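Local coordinates for regulating synaptic membrane exocytosis protein 2 (Rattus norvegicus, PDB 2CJS) that probably binds Rab3 and other partners of the synaptic release machinery through its zinc-finger domain, and is thought to take part in regulating vesicle exocytosis, at residues C[26-29]-C[30-33]. Residues are numbered along the deposited sequence; the frame is centred on the assembly and turned at random.
Sequences HNCS and YCQT. With ZN (zinc ion), chain M; EDO (1,2-ethanediol), chain N.
Cys-28 and Thr-33 close a tight backbone turn, the amide N of Cys-28 giving an almost straight hydrogen bond to Thr-33 O at 2.9 Å. The return bond, from Gln-32 N to Cys-28 O, is weak. This is a zinc knuckle, the CxxC turn between strands 26-27 and 34-35 of the RIM2 zinc finger. Cys-28 SG binds the zinc ion at 2.4 Å and Cys-31 SG at 2.3 Å. Cys-54 and Cys-57 complete the site.

The first thiolate is also gripped by the backbone. With SG anti to the backbone N (chi1 179°), the sulfur of Cys-28 points into the loop, where the amides of Tyr-30 and Cys-31 both donate to it. Cys-31 SG takes one hydrogen bond from Thr-33 N at 3.4 Å. These N-H groups probably offset part of the negative charge on the sulfurs.

Asn-27 adds a side-chain bond near the open end of the turn. Its ND2 donates to Gln-32 O, with the acceptor nearly in the amide plane of Asn-27. The donor itself sits above the carbonyl plane of Gln-32.

Gln-32 is bent at chi2 (-58°), which folds its amide back over the turn, with CD 3.4 Å from Cys-28 O. Its NE2 bonds to the backbone of the chain of another protein and to O1 of a 1,2-ethanediol, probably from the crystallisation liquor. With an alanine here, the backbone of the other protein's chain would probably lose its side-chain donor, and Cys-28 O its amide cover. Ser-29 OG bonds to Trp-52 N of the same chain and to the backbone of the chain of another protein. The diol bridges the turn: its O2 donates to Ser-29 O, and its O1 donates to Tyr-30 O at 2.6 Å.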
ATOM      1  N   HIS C  26       5.953   1.994 -11.072  1.00 22.47           N
ATOM      2  CA  HIS C  26       5.738   3.250 -11.783  1.00 22.38           C
ATOM      3  C   HIS C  26       6.599   3.289 -13.030  1.00 23.71           C
ATOM      4  O   HIS C  26       7.720   2.816 -13.000  1.00 24.10           O
ATOM      5  CB  HIS C  26       6.106   4.430 -10.864  1.00 21.96           C
ATOM      6  CG  HIS C  26       5.173   4.527  -9.703  1.00 24.85           C
ATOM      7  ND1 HIS C  26       5.415   3.871  -8.528  1.00 24.21           N
ATOM      8  CD2 HIS C  26       3.942   5.093  -9.582  1.00 25.06           C
ATOM      9  CE1 HIS C  26       4.395   4.063  -7.697  1.00 25.43           C
ATOM     10  NE2 HIS C  26       3.494   4.800  -8.311  1.00 25.57           N
ATOM     11  N   ASN C  27       6.093   3.910 -14.104  1.00 23.22           N
ATOM     12  CA  ASN C  27       6.951   4.055 -15.283  1.00 22.38           C
ATOM     13  C   ASN C  27       7.721   5.381 -15.183  1.00 22.19           C
ATOM     14  O   ASN C  27       7.135   6.444 -14.886  1.00 22.57           O
ATOM     15  CB  ASN C  27       6.178   3.974 -16.588  1.00 22.86           C
ATOM     16  CG  ASN C  27       5.602   2.591 -16.814  1.00 28.72           C
ATOM     17  OD1 ASN C  27       4.516   2.296 -16.340  1.00 31.20           O
ATOM     18  ND2 ASN C  27       6.312   1.748 -17.525  1.00 30.62           N
ATOM     19  N   CYS C  28       9.016   5.317 -15.438  1.00 21.01           N
ATOM     20  CA  CYS C  28       9.858   6.524 -15.538  1.00 20.19           C
ATOM     21  C   CYS C  28       9.277   7.470 -16.588  1.00 20.02           C
ATOM     22  O   CYS C  28       9.031   7.072 -17.703  1.00 20.63           O
ATOM     23  CB  CYS C  28      11.334   6.132 -15.841  1.00 19.30           C
ATOM     24  SG  CYS C  28      12.370   7.583 -15.992  1.00 20.76           S
ATOM     25  N   SER C  29       9.067   8.735 -16.202  1.00 18.96           N
ATOM     26  CA  SER C  29       8.473   9.737 -17.106  1.00 19.70           C
ATOM     27  C   SER C  29       9.404  10.071 -18.240  1.00 20.45           C
ATOM     28  O   SER C  29       8.973  10.625 -19.234  1.00 19.67           O
ATOM     29  CB  SER C  29       8.152  11.006 -16.297  1.00 18.68           C
ATOM     30  OG  SER C  29       7.020  10.701 -15.447  1.00 21.56           O
ATOM     31  N   TYR C  30      10.686   9.720 -18.107  1.00 19.76           N
ATOM     32  CA  TYR C  30      11.630   9.971 -19.209  1.00 19.84           C
ATOM     33  C   TYR C  30      11.849   8.719 -20.093  1.00 19.20           C
ATOM     34  O   TYR C  30      11.544   8.752 -21.268  1.00 21.41           O
ATOM     35  CB  TYR C  30      12.961  10.424 -18.617  1.00 19.01           C
ATOM     36  CG  TYR C  30      13.969  11.064 -19.594  1.00 19.30           C
ATOM     37  CD1 TYR C  30      13.548  11.771 -20.720  1.00 20.21           C
ATOM     38  CD2 TYR C  30      15.331  10.929 -19.360  1.00 20.52           C
ATOM     39  CE1 TYR C  30      14.493  12.390 -21.614  1.00 18.33           C
ATOM     40  CE2 TYR C  30      16.291  11.524 -20.223  1.00 21.06           C
ATOM     41  CZ  TYR C  30      15.874  12.227 -21.335  1.00 21.11           C
ATOM     42  OH  TYR C  30      16.828  12.824 -22.146  1.00 19.26           O
ATOM     43  N   CYS C  31      12.370   7.632 -19.516  1.00 19.60           N
ATOM     44  CA  CYS C  31      12.770   6.433 -20.306  1.00 19.13           C
ATOM     45  C   CYS C  31      11.668   5.379 -20.391  1.00 20.02           C
ATOM     46  O   CYS C  31      11.819   4.431 -21.152  1.00 19.69           O
ATOM     47  CB  CYS C  31      14.054   5.834 -19.727  1.00 18.09           C
ATOM     48  SG  CYS C  31      13.749   4.925 -18.180  1.00 20.52           S
ATOM     49  N   GLN C  32      10.604   5.557 -19.578  1.00 17.81           N
ATOM     50  CA  GLN C  32       9.409   4.649 -19.489  1.00 20.59           C
ATOM     51  C   GLN C  32       9.675   3.290 -18.884  1.00 21.09           C
ATOM     52  O   GLN C  32       8.788   2.421 -18.910  1.00 21.22           O
ATOM     53  CB  GLN C  32       8.760   4.495 -20.858  1.00 20.56           C
ATOM     54  CG  GLN C  32       8.292   5.863 -21.476  1.00 22.54           C
ATOM     55  CD  GLN C  32       7.286   6.635 -20.589  1.00 21.96           C
ATOM     56  OE1 GLN C  32       6.483   6.019 -19.894  1.00 21.62           O
ATOM     57  NE2 GLN C  32       7.359   8.002 -20.601  1.00 25.18           N
ATOM     58  N   THR C  33      10.863   3.081 -18.329  1.00 20.52           N
ATOM     59  CA  THR C  33      11.143   1.819 -17.619  1.00 20.37           C
ATOM     60  C   THR C  33      10.304   1.720 -16.361  1.00 19.43           C
ATOM     61  O   THR C  33      10.193   2.683 -15.652  1.00 22.37           O
ATOM     62  CB  THR C  33      12.642   1.690 -17.289  1.00 21.03           C
ATOM     63  OG1 THR C  33      13.371   1.742 -18.519  1.00 22.46           O
ATOM     64  CG2 THR C  33      12.935   0.376 -16.580  1.00 20.85           C
TER
HETATM   65 ZN    ZN M 202      14.364   6.438 -16.498  1.00 19.02          ZN
HETATM   66  C1  EDO N1143       9.289  10.117 -23.707  1.00 36.99           C
HETATM   67  O1  EDO N1143       9.463   8.980 -22.856  1.00 30.81           O
HETATM   68  C2  EDO N1143       8.675  11.190 -22.850  1.00 36.69           C
HETATM   69  O2  EDO N1143       9.653  11.645 -21.890  1.00 42.31           O